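Local coordinates for cytochrome c (Pseudomonas aeruginosa, PDB 6RTE), which catalyses the dehydrogenation of dihydro-heme d1 to heme d1, the closing step of heme d1 biosynthesis, and carries a heme c group of its own, at residues Q117-A120 against E121-R124; V236-L240 against P241-V245. All blocks are in the same frame, centred on the assembly; numbering follows the deposited sequence. Where two conformers were deposited one is given.

Interaction 1. Residues Q117-A120 against E121-R124; sequences QWSA and EDIR
A capping box formed by Ser-119 and Asp-122 starts the short helix 120-126, on the surface of the protein. Its two bonds are reciprocal. Asp-122 N donates to Ser-119 OG at 3.1 Å, and in return Ser-119 N donates to Asp-122 OD2 at 2.9 Å with an angle at the hydrogen of 170°. That N-H reaches OD2 on its anti side, a little out of the carboxylate plane. The first torsion of Asp-122 turns the carboxylate back to the cap: CG stands beside the backbone N and opposite the carbonyl carbon (chi1 -67°). Behind the box the regular helical bonds begin, Ile-123 N to Ser-119 O and Arg-124 N to Ala-120 O.

Trp-118, just ahead of the cap, lays its indole against the same aspartate. Asp-122 CB sits 3.4 Å from the centroid of the six-membered ring, almost on the ring normal, a CH-pi contact over the face, and the carboxylate lies only 18° from parallel with the indole. At the pyrrole end Trp-118 CD1 meets Ile-123 CG1 at 3.6 Å. The ring nitrogen, NE1, is held from outside by the carbonyl of Arg-217, whose side chain also makes a cation-pi contact with the indole. Glu-121 bends at its second torsion, and in the conformer given its OE2 lies 3.5 Å from Arg-124 NH1, a long salt bridge that is doubtful because a second arginine conformer was modelled.

One aspartate therefore serves two neighbours: its OD2 takes up the Ser-119 N-H while its CB rests on the indole, which ties the tryptophan to the helix start. Carboxylates at this end of a helix are probably favoured by the helix dipole, and those of Asp-122 and Glu-121, both in the first turn, may share in this.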
ATOM      1  N   GLN A 117       2.956  20.653  11.770  1.00 25.59           N
ATOM      2  CA  GLN A 117       2.899  21.124  10.396  1.00 25.91           C
ATOM      3  C   GLN A 117       3.986  20.467   9.530  1.00 23.83           C
ATOM      4  O   GLN A 117       5.018  20.002  10.024  1.00 23.48           O
ATOM      5  CB  GLN A 117       3.075  22.645  10.340  1.00 29.91           C
ATOM      6  CG  GLN A 117       2.197  23.435  11.295  1.00 35.19           C
ATOM      7  CD  GLN A 117       0.752  23.431  10.880  1.00 39.37           C
ATOM      8  OE1 GLN A 117       0.386  24.009   9.851  1.00 38.97           O
ATOM      9  NE2 GLN A 117      -0.083  22.760  11.661  1.00 42.84           N
ATOM     10  N   TRP A 118       3.746  20.467   8.221  1.00 23.53           N
ATOM     11  CA  TRP A 118       4.769  20.070   7.245  1.00 22.82           C
ATOM     12  C   TRP A 118       4.530  20.888   5.980  1.00 22.91           C
ATOM     13  O   TRP A 118       3.721  20.501   5.131  1.00 22.66           O
ATOM     14  CB  TRP A 118       4.744  18.580   6.962  1.00 22.62           C
ATOM     15  CG  TRP A 118       6.063  18.105   6.416  1.00 22.71           C
ATOM     16  CD1 TRP A 118       6.306  17.572   5.184  1.00 21.66           C
ATOM     17  CD2 TRP A 118       7.320  18.156   7.088  1.00 22.91           C
ATOM     18  NE1 TRP A 118       7.647  17.274   5.054  1.00 21.25           N
ATOM     19  CE2 TRP A 118       8.286  17.628   6.211  1.00 22.83           C
ATOM     20  CE3 TRP A 118       7.724  18.589   8.356  1.00 24.22           C
ATOM     21  CZ2 TRP A 118       9.633  17.513   6.563  1.00 24.13           C
ATOM     22  CZ3 TRP A 118       9.060  18.481   8.703  1.00 25.23           C
ATOM     23  CH2 TRP A 118      10.000  17.955   7.798  1.00 25.52           C
ATOM     24  N   SER A 119       5.244  22.004   5.864  1.00 23.26           N
ATOM     25  CA  SER A 119       4.998  22.997   4.836  1.00 23.97           C
ATOM     26  C   SER A 119       5.732  22.657   3.536  1.00 23.05           C
ATOM     27  O   SER A 119       6.565  21.756   3.474  1.00 20.33           O
ATOM     28  CB  SER A 119       5.451  24.368   5.325  1.00 25.76           C
ATOM     29  OG  SER A 119       6.874  24.409   5.368  1.00 25.37           O
ATOM     30  N   ALA A 120       5.401  23.415   2.483  1.00 23.66           N
ATOM     31  CA  ALA A 120       6.189  23.374   1.255  1.00 23.47           C
ATOM     32  C   ALA A 120       7.677  23.546   1.547  1.00 24.28           C
ATOM     33  O   ALA A 120       8.516  22.840   0.972  1.00 24.54           O
ATOM     34  CB  ALA A 120       5.705  24.466   0.291  1.00 22.83           C
ATOM     35  N   GLU A 121       8.025  24.463   2.459  1.00 25.14           N
ATOM     36  CA  GLU A 121       9.428  24.712   2.780  1.00 26.70           C
ATOM     37  C   GLU A 121      10.076  23.500   3.443  1.00 25.11           C
ATOM     38  O   GLU A 121      11.225  23.153   3.131  1.00 24.77           O
ATOM     39  CB  GLU A 121       9.559  25.942   3.680  1.00 30.21           C
ATOM     40  CG  GLU A 121       9.299  27.263   2.977  1.00 35.26           C
ATOM     41  CD  GLU A 121       7.835  27.436   2.557  1.00 38.26           C
ATOM     42  OE1 GLU A 121       6.925  27.103   3.363  1.00 38.88           O
ATOM     43  OE2 GLU A 121       7.601  27.881   1.412  1.00 39.03           O
ATOM     44  N   ASP A 122       9.372  22.864   4.382  1.00 25.28           N
ATOM     45  CA  ASP A 122       9.859  21.619   4.969  1.00 24.52           C
ATOM     46  C   ASP A 122      10.078  20.559   3.890  1.00 23.64           C
ATOM     47  O   ASP A 122      11.121  19.889   3.858  1.00 25.20           O
ATOM     48  CB  ASP A 122       8.859  21.092   6.001  1.00 25.46           C
ATOM     49  CG  ASP A 122       8.730  21.976   7.224  1.00 25.40           C
ATOM     50  OD1 ASP A 122       9.773  22.400   7.787  1.00 25.85           O
ATOM     51  OD2 ASP A 122       7.568  22.203   7.648  1.00 24.63           O
ATOM     52  N   ILE A 123       9.094  20.382   3.008  1.00 22.13           N
ATOM     53  CA  ILE A 123       9.198  19.387   1.951  1.00 21.25           C
ATOM     54  C   ILE A 123      10.441  19.636   1.097  1.00 21.49           C
ATOM     55  O   ILE A 123      11.234  18.722   0.842  1.00 20.90           O
ATOM     56  CB  ILE A 123       7.921  19.390   1.089  1.00 22.61           C
ATOM     57  CG1 ILE A 123       6.708  18.988   1.925  1.00 22.01           C
ATOM     58  CG2 ILE A 123       8.066  18.437  -0.111  1.00 22.97           C
ATOM     59  CD1 ILE A 123       5.381  19.205   1.179  1.00 21.94           C
ATOM     60  N   ARG A 124      10.631  20.876   0.637  1.00 22.01           N
ATOM     61  CA  ARG A 124      11.766  21.148  -0.245  0.67 23.56           C
ATOM     62  C   ARG A 124      13.089  20.949   0.479  1.00 24.13           C
ATOM     63  O   ARG A 124      14.061  20.465  -0.117  1.00 23.49           O
ATOM     64  CB  ARG A 124      11.682  22.567  -0.811  0.67 25.21           C
ATOM     65  CG  ARG A 124      10.562  22.746  -1.799  0.67 27.07           C
ATOM     66  CD  ARG A 124      10.671  24.060  -2.554  0.67 30.50           C
ATOM     67  NE  ARG A 124       9.350  24.509  -2.980  0.67 32.70           N
ATOM     68  CZ  ARG A 124       8.605  25.397  -2.320  0.67 35.56           C
ATOM     69  NH1 ARG A 124       9.047  25.966  -1.198  0.67 35.46           N
ATOM     70  NH2 ARG A 124       7.416  25.719  -2.787  0.67 35.37           N
TER

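Interaction 2. Residues V236-L240 against P241-V245; sequences VGNYL and PGNLV
Asn-238 and Asn-243 lie side by side near the closed end of the beta hairpin made by strands 233-238 and 243-248, the two middle strands of one blade of the eight-bladed propeller. Starting at Asn-238 CB, the side chain lies 3.2 Å from Pro-241 O. CG stands beside the backbone N (chi1 -73°), which lays the amide alongside the Asn-243 side chain, both pointing the same way with their planes 48° apart. CG comes within 3.5 Å of Asn-243 OD1. At the tip, ND2 donates to that same OD1 at 2.8 Å, with an angle of 155° at the hydrogen; the bond lies in the carbonyl plane of Asn-243 and close to the amide plane of Asn-238. ND2 also passes Val-245 CG2 at 3.6 Å. Beyond the hairpin, ND2 has a second acceptor in Ala-218 O, while OD1 is bonded to Thr-222 OG1.

Farther from the turn the strands pair in antiparallel fashion. Val-236 and Val-245 are a hydrogen-bonded pair, N to O in both directions, Val-236 N lying 2.8 Å from Val-245 O. Between the strands Val-236 O also receives a CA-H...O contact from Leu-244. Gly-237, opposite Leu-244, leaves Leu-244 CD2 to approach its CA at 4.1 Å. The chain reverses through a cis peptide between Leu-240 and Pro-241, followed by an inverse gamma turn centred on Gly-242.

In Asn-238 both polar atoms of a buried amide are thus engaged, its oxygen by a threonine and its nitrogen by two carbonyl oxygens. With partners on both atoms the amide is fixed in its rotation, and the bond to Asn-243 ties the two strands by their side chains near the turn.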
ATOM      1  N   VAL A 236       0.929  12.229  -3.765  1.00 19.44           N
ATOM      2  CA  VAL A 236       1.047  11.581  -2.462  1.00 19.33           C
ATOM      3  C   VAL A 236      -0.172  11.947  -1.622  1.00 19.98           C
ATOM      4  O   VAL A 236      -0.495  13.134  -1.476  1.00 18.65           O
ATOM      5  CB  VAL A 236       2.334  12.005  -1.720  1.00 20.45           C
ATOM      6  CG1 VAL A 236       2.482  11.221  -0.435  1.00 21.31           C
ATOM      7  CG2 VAL A 236       3.563  11.843  -2.597  1.00 19.40           C
ATOM      8  N   GLY A 237      -0.828  10.930  -1.069  1.00 21.05           N
ATOM      9  CA  GLY A 237      -1.983  11.124  -0.209  1.00 22.59           C
ATOM     10  C   GLY A 237      -1.606  10.997   1.250  1.00 22.75           C
ATOM     11  O   GLY A 237      -1.209   9.921   1.707  1.00 23.24           O
ATOM     12  N   ASN A 238      -1.764  12.099   1.992  1.00 22.69           N
ATOM     13  CA  ASN A 238      -1.322  12.183   3.375  1.00 21.82           C
ATOM     14  C   ASN A 238      -2.503  12.174   4.341  1.00 21.19           C
ATOM     15  O   ASN A 238      -3.555  12.775   4.076  1.00 20.24           O
ATOM     16  CB  ASN A 238      -0.495  13.453   3.612  1.00 21.25           C
ATOM     17  CG  ASN A 238       0.894  13.383   3.006  1.00 22.82           C
ATOM     18  OD1 ASN A 238       1.490  12.312   2.904  1.00 24.72           O
ATOM     19  ND2 ASN A 238       1.425  14.537   2.608  1.00 23.31           N
ATOM     20  N   TYR A 239      -2.319  11.466   5.466  1.00 22.14           N
ATOM     21  CA  TYR A 239      -3.161  11.636   6.633  1.00 22.64           C
ATOM     22  C   TYR A 239      -2.783  12.907   7.394  1.00 23.89           C
ATOM     23  O   TYR A 239      -3.660  13.655   7.824  1.00 24.20           O
ATOM     24  CB  TYR A 239      -3.029  10.434   7.576  1.00 22.21           C
ATOM     25  CG  TYR A 239      -4.186   9.480   7.574  1.00 22.39           C
ATOM     26  CD1 TYR A 239      -5.002   9.345   6.461  1.00 25.41           C
ATOM     27  CD2 TYR A 239      -4.463   8.705   8.699  1.00 24.72           C
ATOM     28  CE1 TYR A 239      -6.066   8.472   6.456  1.00 30.37           C
ATOM     29  CE2 TYR A 239      -5.525   7.820   8.707  1.00 29.79           C
ATOM     30  CZ  TYR A 239      -6.323   7.709   7.572  1.00 34.04           C
ATOM     31  OH  TYR A 239      -7.390   6.843   7.547  1.00 39.02           O
ATOM     32  N   LEU A 240      -1.482  13.131   7.583  1.00 24.08           N
ATOM     33  CA  LEU A 240      -0.978  14.274   8.335  1.00 23.51           C
ATOM     34  C   LEU A 240       0.201  14.903   7.598  1.00 22.93           C
ATOM     35  O   LEU A 240       1.184  14.209   7.309  1.00 21.38           O
ATOM     36  CB  LEU A 240      -0.551  13.846   9.736  1.00 25.13           C
ATOM     37  CG  LEU A 240       0.010  14.967  10.620  1.00 25.71           C
ATOM     38  CD1 LEU A 240      -1.116  15.904  11.038  1.00 25.72           C
ATOM     39  CD2 LEU A 240       0.730  14.365  11.819  1.00 27.59           C
ATOM     40  N   PRO A 241       0.124  16.190   7.219  1.00 21.90           N
ATOM     41  CA  PRO A 241      -1.086  17.019   7.209  1.00 22.04           C
ATOM     42  C   PRO A 241      -2.183  16.396   6.342  1.00 21.33           C
ATOM     43  O   PRO A 241      -1.904  15.455   5.599  1.00 19.82           O
ATOM     44  CB  PRO A 241      -0.604  18.349   6.608  1.00 21.92           C
ATOM     45  CG  PRO A 241       0.889  18.363   6.830  1.00 22.42           C
ATOM     46  CD  PRO A 241       1.307  16.929   6.728  1.00 22.64           C
ATOM     47  N   GLY A 242      -3.404  16.917   6.426  1.00 22.69           N
ATOM     48  CA  GLY A 242      -4.464  16.481   5.543  1.00 23.67           C
ATOM     49  C   GLY A 242      -4.332  17.127   4.179  1.00 21.99           C
ATOM     50  O   GLY A 242      -4.892  18.200   3.929  1.00 21.03           O
ATOM     51  N   ASN A 243      -3.568  16.507   3.286  1.00 21.38           N
ATOM     52  CA  ASN A 243      -3.291  17.165   2.014  1.00 20.96           C
ATOM     53  C   ASN A 243      -2.872  16.137   0.974  1.00 21.54           C
ATOM     54  O   ASN A 243      -2.713  14.949   1.264  1.00 22.58           O
ATOM     55  CB  ASN A 243      -2.226  18.259   2.171  1.00 21.28           C
ATOM     56  CG  ASN A 243      -0.843  17.720   2.562  1.00 22.44           C
ATOM     57  OD1 ASN A 243      -0.535  16.537   2.398  1.00 23.53           O
ATOM     58  ND2 ASN A 243       0.005  18.614   3.083  1.00 22.76           N
ATOM     59  N   LEU A 244      -2.788  16.615  -0.260  1.00 21.76           N
ATOM     60  CA  LEU A 244      -2.118  15.935  -1.356  1.00 21.14           C
ATOM     61  C   LEU A 244      -0.831  16.683  -1.650  1.00 22.09           C
ATOM     62  O   LEU A 244      -0.794  17.920  -1.607  1.00 23.72           O
ATOM     63  CB  LEU A 244      -2.985  15.906  -2.621  1.00 22.90           C
ATOM     64  CG  LEU A 244      -4.341  15.194  -2.517  1.00 23.10           C
ATOM     65  CD1 LEU A 244      -5.262  15.691  -3.621  1.00 23.51           C
ATOM     66  CD2 LEU A 244      -4.163  13.684  -2.604  1.00 23.37           C
ATOM     67  N   VAL A 245       0.232  15.946  -1.958  1.00 20.11           N
ATOM     68  CA  VAL A 245       1.497  16.561  -2.346  1.00 19.86           C
ATOM     69  C   VAL A 245       1.838  16.072  -3.751  1.00 20.43           C
ATOM     70  O   VAL A 245       1.929  14.862  -3.995  1.00 19.75           O
ATOM     71  CB  VAL A 245       2.614  16.253  -1.338  1.00 19.33           C
ATOM     72  CG1 VAL A 245       3.955  16.716  -1.841  1.00 18.84           C
ATOM     73  CG2 VAL A 245       2.295  16.921   0.024  1.00 19.72           C
TER

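Overall arrangement
Interaction 1 and interaction 2 are separate in sequence but meet in space, their centres 12 Å apart. Two packing contacts join them: Trp-118 N lies 3.8 Å from Pro-241 CG, and Ile-123 CD1 lies 4.0 Å from Val-245 CG2. The capped helix 120-126 thus rests on one blade of the propeller, touching strand 254-259 through Ala-120, Ile-123 and Arg-124, while Asn-243 and Val-245 of the hairpin meet that strand too. The turn of 236-245 also reaches toward the cytochrome part: Leu-240 packs on Leu-64 and Glu-115, and its side chain is about 14 Å from the bound heme c.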